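Local structure of Crov588 (6NYR) at residues E8-L21 with K32-I46. The protein is of unknown function but folds as a circular leucine-rich-repeat solenoid built largely of FNIP repeats, a form often used for binding other proteins. Residues are numbered along the deposited sequence; the frame is centred on the assembly and turned at random.
Sequences ETILTFNNEFNDPL and KIDTIEFGEKFNQEI
Strands 10-12 and 35-37 run parallel, their axes 4.8 Å apart at an angle of 22°, and Leu11, and Phe13 just past the strand, alternate with Thr35 and Glu37 in backbone bonding: Leu11 N donates to Thr35 O, Glu37 N to Leu11 O (2.8 Å) and Phe13 N to Glu37 O. On the sheet face bearing Ile10, Thr12, Thr35 and Glu37, Thr12 OG1 donates to Glu37 OE1 at 2.9 Å, meeting it from above the carboxylate plane. The Glu37 chain is extended beyond CG, which carries its carboxylate across Ile10, whose CG2 lies 3.5 Å from Glu37 CD. Leu11 and Ile36 occupy the other face and both touch Leu28 of helix 25-28. Beyond the strands, the Phe13 and Phe38 rings lie side by side with planes only 5° apart, but their centroids are 5.3 Å apart, evidence of slid rings with little overlap. The edge of Phe13 receives Ile36 CG2, 3.9 Å from Phe13 CE1. Phe42 CD1 meets the edge of the Phe17 ring, and Leu21 CD1 touches both Phe42 CZ and Ile46 CG2. Between Phe17 and Leu21, Asn18 OD1 accepts two hydrogen bonds, from Asn43 N (2.9 Å) and Gln44 NE2 (3.1 Å), which arrive from opposite faces of its amide plane; with CG anti to the backbone N (chi1 -170°), the amide of Asn18 reaches the neighbouring turn. Asn43 OD1 in turn accepts from Asn66 N, so the asparagine link passes on to the next coil. Parallel strands in register and asparagines bonding from coil to coil are hallmarks of a leucine-rich-repeat solenoid, whose coils in this protein also line up phenylalanines inside, here near the N-terminal end of the ring.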
loop_
_atom_site.group_PDB
_atom_site.type_symbol
_atom_site.label_atom_id
_atom_site.label_comp_id
_atom_site.label_asym_id
_atom_site.label_seq_id
_atom_site.Cartn_x
_atom_site.Cartn_y
_atom_site.Cartn_z
ATOM N N GLU A 8 6.706 -19.050 6.050
ATOM C CA GLU A 8 5.672 -20.050 5.768
ATOM C C GLU A 8 6.260 -21.244 5.036
ATOM O O GLU A 8 7.057 -21.986 5.615
ATOM C CB GLU A 8 4.487 -19.389 5.023
ATOM C CG GLU A 8 3.690 -18.454 5.932
ATOM C CD GLU A 8 2.676 -17.586 5.191
ATOM O OE1 GLU A 8 2.842 -17.379 3.968
ATOM O OE2 GLU A 8 1.734 -17.069 5.846
ATOM N N THR A 9 5.854 -21.458 3.800
ATOM C CA THR A 9 6.410 -22.527 2.980
ATOM C C THR A 9 7.480 -22.071 1.997
ATOM O O THR A 9 8.194 -22.906 1.429
ATOM C CB THR A 9 5.321 -23.303 2.226
ATOM O OG1 THR A 9 4.680 -22.403 1.313
ATOM C CG2 THR A 9 4.291 -23.897 3.182
ATOM N N ILE A 10 7.593 -20.771 1.783
ATOM C CA ILE A 10 8.450 -20.211 0.747
ATOM C C ILE A 10 9.814 -19.884 1.344
ATOM O O ILE A 10 9.926 -19.096 2.291
ATOM C CB ILE A 10 7.806 -18.968 0.107
ATOM C CG1 ILE A 10 6.422 -19.333 -0.436
ATOM C CG2 ILE A 10 8.700 -18.400 -0.983
ATOM C CD1 ILE A 10 5.763 -18.247 -1.263
ATOM N N LEU A 11 10.853 -20.496 0.791
ATOM C CA LEU A 11 12.235 -20.094 1.022
ATOM C C LEU A 11 12.673 -19.143 -0.088
ATOM O O LEU A 11 12.541 -19.463 -1.275
ATOM C CB LEU A 11 13.165 -21.307 1.070
ATOM C CG LEU A 11 14.643 -21.001 1.273
ATOM C CD1 LEU A 11 15.358 -22.167 1.948
ATOM C CD2 LEU A 11 15.325 -20.677 -0.057
ATOM N N THR A 12 13.197 -17.980 0.297
ATOM C CA THR A 12 13.663 -16.965 -0.637
ATOM C C THR A 12 15.152 -16.748 -0.411
ATOM O O THR A 12 15.561 -16.356 0.686
ATOM C CB THR A 12 12.898 -15.651 -0.447
ATOM O OG1 THR A 12 11.487 -15.890 -0.541
ATOM C CG2 THR A 12 13.310 -14.628 -1.501
ATOM N N PHE A 13 15.958 -16.993 -1.441
ATOM C CA PHE A 13 17.371 -16.666 -1.363
ATOM C C PHE A 13 17.569 -15.151 -1.470
ATOM O O PHE A 13 16.651 -14.398 -1.808
ATOM C CB PHE A 13 18.159 -17.372 -2.460
ATOM C CG PHE A 13 18.401 -18.827 -2.194
ATOM C CD1 PHE A 13 17.469 -19.779 -2.569
ATOM C CD2 PHE A 13 19.567 -19.247 -1.575
ATOM C CE1 PHE A 13 17.696 -21.121 -2.333
ATOM C CE2 PHE A 13 19.795 -20.588 -1.333
ATOM C CZ PHE A 13 18.858 -21.525 -1.711
ATOM N N ASN A 14 18.787 -14.705 -1.170
ATOM C CA ASN A 14 19.111 -13.287 -1.277
ATOM C C ASN A 14 18.962 -12.843 -2.723
ATOM O O ASN A 14 19.099 -13.641 -3.652
ATOM C CB ASN A 14 20.543 -13.048 -0.764
ATOM C CG ASN A 14 20.685 -11.723 -0.038
ATOM O OD1 ASN A 14 20.841 -11.707 1.180
ATOM N ND2 ASN A 14 20.718 -10.620 -0.784
ATOM N N ASN A 15 18.675 -11.557 -2.917
ATOM C CA ASN A 15 18.630 -11.042 -4.279
ATOM C C ASN A 15 20.020 -10.949 -4.882
ATOM O O ASN A 15 20.150 -10.774 -6.100
ATOM C CB ASN A 15 17.961 -9.674 -4.325
ATOM C CG ASN A 15 17.650 -9.232 -5.745
ATOM O OD1 ASN A 15 18.398 -8.458 -6.343
ATOM N ND2 ASN A 15 16.554 -9.739 -6.300
ATOM N N GLU A 16 21.057 -11.081 -4.054
ATOM C CA GLU A 16 22.441 -11.072 -4.504
ATOM C C GLU A 16 23.067 -12.458 -4.406
ATOM O O GLU A 16 24.266 -12.618 -4.684
ATOM C CB GLU A 16 23.253 -10.078 -3.664
ATOM C CG GLU A 16 22.676 -8.674 -3.641
ATOM C CD GLU A 16 22.827 -7.955 -4.965
ATOM O OE1 GLU A 16 23.937 -7.992 -5.542
ATOM O OE2 GLU A 16 21.833 -7.356 -5.434
ATOM N N PHE A 17 22.268 -13.469 -4.053
ATOM C CA PHE A 17 22.783 -14.803 -3.774
ATOM C C PHE A 17 23.120 -15.497 -5.087
ATOM O O PHE A 17 22.252 -15.677 -5.947
ATOM C CB PHE A 17 21.749 -15.619 -2.993
ATOM C CG PHE A 17 22.141 -17.065 -2.782
ATOM C CD1 PHE A 17 22.761 -17.470 -1.611
ATOM C CD2 PHE A 17 21.882 -18.017 -3.759
ATOM C CE1 PHE A 17 23.118 -18.796 -1.421
ATOM C CE2 PHE A 17 22.242 -19.339 -3.574
ATOM C CZ PHE A 17 22.859 -19.729 -2.404
ATOM N N ASN A 18 24.386 -15.873 -5.247
ATOM C CA ASN A 18 24.875 -16.561 -6.434
ATOM C C ASN A 18 25.975 -17.515 -5.957
ATOM O O ASN A 18 27.164 -17.326 -6.206
ATOM C CB ASN A 18 25.393 -15.596 -7.501
ATOM C CG ASN A 18 25.663 -16.291 -8.822
ATOM O OD1 ASN A 18 25.223 -17.423 -9.046
ATOM N ND2 ASN A 18 26.396 -15.620 -9.700
ATOM N N ASP A 19 25.569 -18.569 -5.254
ATOM C CA ASP A 19 26.482 -19.592 -4.775
ATOM C C ASP A 19 25.994 -20.973 -5.187
ATOM O O ASP A 19 24.782 -21.222 -5.218
ATOM C CB ASP A 19 26.596 -19.536 -3.240
ATOM C CG ASP A 19 27.522 -18.441 -2.759
ATOM O OD1 ASP A 19 28.472 -18.095 -3.494
ATOM O OD2 ASP A 19 27.303 -17.933 -1.639
ATOM N N PRO A 20 26.910 -21.890 -5.501
ATOM C CA PRO A 20 26.490 -23.260 -5.827
ATOM C C PRO A 20 25.676 -23.873 -4.698
ATOM O O PRO A 20 25.863 -23.559 -3.521
ATOM C CB PRO A 20 27.813 -24.006 -6.034
ATOM C CG PRO A 20 28.794 -22.933 -6.423
ATOM C CD PRO A 20 28.368 -21.699 -5.659
ATOM N N LEU A 21 24.761 -24.763 -5.075
ATOM C CA LEU A 21 23.800 -25.329 -4.140
ATOM C C LEU A 21 24.243 -26.653 -3.531
ATOM O O LEU A 21 23.481 -27.246 -2.758
ATOM C CB LEU A 21 22.454 -25.538 -4.840
ATOM C CG LEU A 21 21.797 -24.311 -5.464
ATOM C CD1 LEU A 21 20.519 -24.715 -6.190
ATOM C CD2 LEU A 21 21.510 -23.266 -4.404
ATOM N N LYS A 32 8.717 -28.381 5.521
ATOM C CA LYS A 32 7.647 -27.389 5.559
ATOM C C LYS A 32 7.744 -26.357 4.437
ATOM O O LYS A 32 6.904 -25.456 4.378
ATOM C CB LYS A 32 7.599 -26.681 6.917
ATOM C CG LYS A 32 6.177 -26.205 7.326
ATOM C CD LYS A 32 5.111 -27.307 7.157
ATOM C CE LYS A 32 4.071 -27.303 8.278
ATOM N NZ LYS A 32 2.691 -26.983 7.800
ATOM N N ILE A 33 8.740 -26.449 3.554
ATOM C CA ILE A 33 8.886 -25.499 2.453
ATOM C C ILE A 33 8.393 -26.159 1.174
ATOM O O ILE A 33 8.791 -27.285 0.844
ATOM C CB ILE A 33 10.338 -25.010 2.298
ATOM C CG1 ILE A 33 11.278 -26.149 1.899
ATOM C CG2 ILE A 33 10.808 -24.339 3.590
ATOM C CD1 ILE A 33 12.715 -25.683 1.637
ATOM N N ASP A 34 7.512 -25.457 0.460
ATOM C CA ASP A 34 6.981 -25.919 -0.812
ATOM C C ASP A 34 7.692 -25.325 -2.014
ATOM O O ASP A 34 7.752 -25.965 -3.070
ATOM C CB ASP A 34 5.499 -25.527 -0.941
ATOM C CG ASP A 34 4.567 -26.507 -0.293
ATOM O OD1 ASP A 34 4.840 -27.725 -0.362
ATOM O OD2 ASP A 34 3.541 -26.064 0.273
ATOM N N THR A 35 8.227 -24.118 -1.874
ATOM C CA THR A 35 8.711 -23.354 -3.007
ATOM C C THR A 35 10.106 -22.820 -2.729
ATOM O O THR A 35 10.515 -22.645 -1.579
ATOM C CB THR A 35 7.774 -22.179 -3.317
ATOM O OG1 THR A 35 8.158 -21.050 -2.524
ATOM C CG2 THR A 35 6.332 -22.537 -2.980
ATOM N N ILE A 36 10.831 -22.562 -3.812
ATOM C CA ILE A 36 12.088 -21.830 -3.766
ATOM C C ILE A 36 11.913 -20.580 -4.615
ATOM O O ILE A 36 11.409 -20.655 -5.741
ATOM C CB ILE A 36 13.275 -22.666 -4.277
ATOM C CG1 ILE A 36 13.552 -23.833 -3.334
ATOM C CG2 ILE A 36 14.509 -21.781 -4.417
ATOM C CD1 ILE A 36 14.574 -24.816 -3.867
ATOM N N GLU A 37 12.324 -19.436 -4.079
ATOM C CA GLU A 37 12.358 -18.186 -4.825
ATOM C C GLU A 37 13.813 -17.786 -5.031
ATOM O O GLU A 37 14.538 -17.547 -4.059
ATOM C CB GLU A 37 11.597 -17.079 -4.098
ATOM C CG GLU A 37 10.086 -17.226 -4.140
ATOM C CD GLU A 37 9.373 -16.044 -3.512
ATOM O OE1 GLU A 37 10.061 -15.174 -2.934
ATOM O OE2 GLU A 37 8.128 -15.979 -3.604
ATOM N N PHE A 38 14.237 -17.738 -6.285
ATOM C CA PHE A 38 15.556 -17.247 -6.648
ATOM C C PHE A 38 15.465 -15.781 -7.058
ATOM O O PHE A 38 14.394 -15.267 -7.397
ATOM C CB PHE A 38 16.150 -18.078 -7.784
ATOM C CG PHE A 38 16.572 -19.461 -7.367
ATOM C CD1 PHE A 38 17.731 -19.653 -6.629
ATOM C CD2 PHE A 38 15.817 -20.567 -7.716
ATOM C CE1 PHE A 38 18.127 -20.923 -6.247
ATOM C CE2 PHE A 38 16.208 -21.841 -7.337
ATOM C CZ PHE A 38 17.363 -22.018 -6.600
ATOM N N GLY A 39 16.610 -15.105 -7.012
ATOM C CA GLY A 39 16.645 -13.675 -7.232
ATOM C C GLY A 39 17.354 -13.249 -8.499
ATOM O O GLY A 39 17.446 -14.015 -9.462
ATOM N N GLU A 40 17.869 -12.017 -8.501
ATOM C CA GLU A 40 18.468 -11.465 -9.708
ATOM C C GLU A 40 19.766 -12.182 -10.056
ATOM O O GLU A 40 19.966 -12.607 -11.198
ATOM C CB GLU A 40 18.735 -9.969 -9.516
ATOM C CG GLU A 40 19.018 -9.207 -10.801
ATOM C CD GLU A 40 19.287 -7.729 -10.567
ATOM O OE1 GLU A 40 19.631 -7.351 -9.425
ATOM O OE2 GLU A 40 19.155 -6.941 -11.529
ATOM N N LYS A 41 20.653 -12.343 -9.078
ATOM C CA LYS A 41 22.029 -12.719 -9.364
ATOM C C LYS A 41 22.258 -14.219 -9.472
ATOM O O LYS A 41 23.310 -14.626 -9.981
ATOM C CB LYS A 41 22.957 -12.144 -8.286
ATOM C CG LYS A 41 23.066 -10.624 -8.302
ATOM C CD LYS A 41 23.824 -10.138 -9.532
ATOM C CE LYS A 41 24.064 -8.633 -9.489
ATOM N NZ LYS A 41 24.900 -8.167 -10.634
ATOM N N PHE A 42 21.327 -15.050 -9.005
ATOM C CA PHE A 42 21.571 -16.486 -9.000
ATOM C C PHE A 42 21.726 -17.011 -10.423
ATOM O O PHE A 42 20.862 -16.806 -11.279
ATOM C CB PHE A 42 20.434 -17.226 -8.293
ATOM C CG PHE A 42 20.584 -18.720 -8.323
ATOM C CD1 PHE A 42 21.507 -19.352 -7.507
ATOM C CD2 PHE A 42 19.805 -19.491 -9.170
ATOM C CE1 PHE A 42 21.653 -20.727 -7.537
ATOM C CE2 PHE A 42 19.944 -20.867 -9.200
ATOM C CZ PHE A 42 20.870 -21.484 -8.383
ATOM N N ASN A 43 22.841 -17.707 -10.670
ATOM C CA ASN A 43 23.126 -18.304 -11.971
ATOM C C ASN A 43 24.036 -19.516 -11.749
ATOM O O ASN A 43 25.228 -19.512 -12.054
ATOM C CB ASN A 43 23.758 -17.282 -12.918
ATOM C CG ASN A 43 23.798 -17.761 -14.356
ATOM O OD1 ASN A 43 23.037 -18.643 -14.748
ATOM N ND2 ASN A 43 24.687 -17.180 -15.149
ATOM N N GLN A 44 23.457 -20.588 -11.210
ATOM C CA GLN A 44 24.187 -21.820 -10.939
ATOM C C GLN A 44 23.313 -23.005 -11.332
ATOM O O GLN A 44 22.085 -22.895 -11.409
ATOM C CB GLN A 44 24.586 -21.924 -9.460
ATOM C CG GLN A 44 25.459 -20.780 -8.958
ATOM C CD GLN A 44 26.830 -20.744 -9.595
ATOM O OE1 GLN A 44 27.346 -21.767 -10.044
ATOM N NE2 GLN A 44 27.427 -19.558 -9.643
ATOM N N GLU A 45 23.958 -24.145 -11.582
ATOM C CA GLU A 45 23.234 -25.366 -11.912
ATOM C C GLU A 45 22.200 -25.682 -10.838
ATOM O O GLU A 45 22.398 -25.398 -9.653
ATOM C CB GLU A 45 24.205 -26.543 -12.045
ATOM C CG GLU A 45 25.279 -26.380 -13.107
ATOM C CD GLU A 45 24.731 -26.488 -14.516
ATOM O OE1 GLU A 45 23.720 -27.198 -14.710
ATOM O OE2 GLU A 45 25.307 -25.859 -15.428
ATOM N N ILE A 46 21.077 -26.257 -11.263
ATOM C CA ILE A 46 20.049 -26.695 -10.326
ATOM C C ILE A 46 19.537 -28.080 -10.695
ATOM O O ILE A 46 18.546 -28.561 -10.129
ATOM C CB ILE A 46 18.883 -25.690 -10.269
ATOM C CG1 ILE A 46 18.207 -25.554 -11.639
ATOM C CG2 ILE A 46 19.369 -24.323 -9.809
ATOM C CD1 ILE A 46 16.810 -26.128 -11.691
#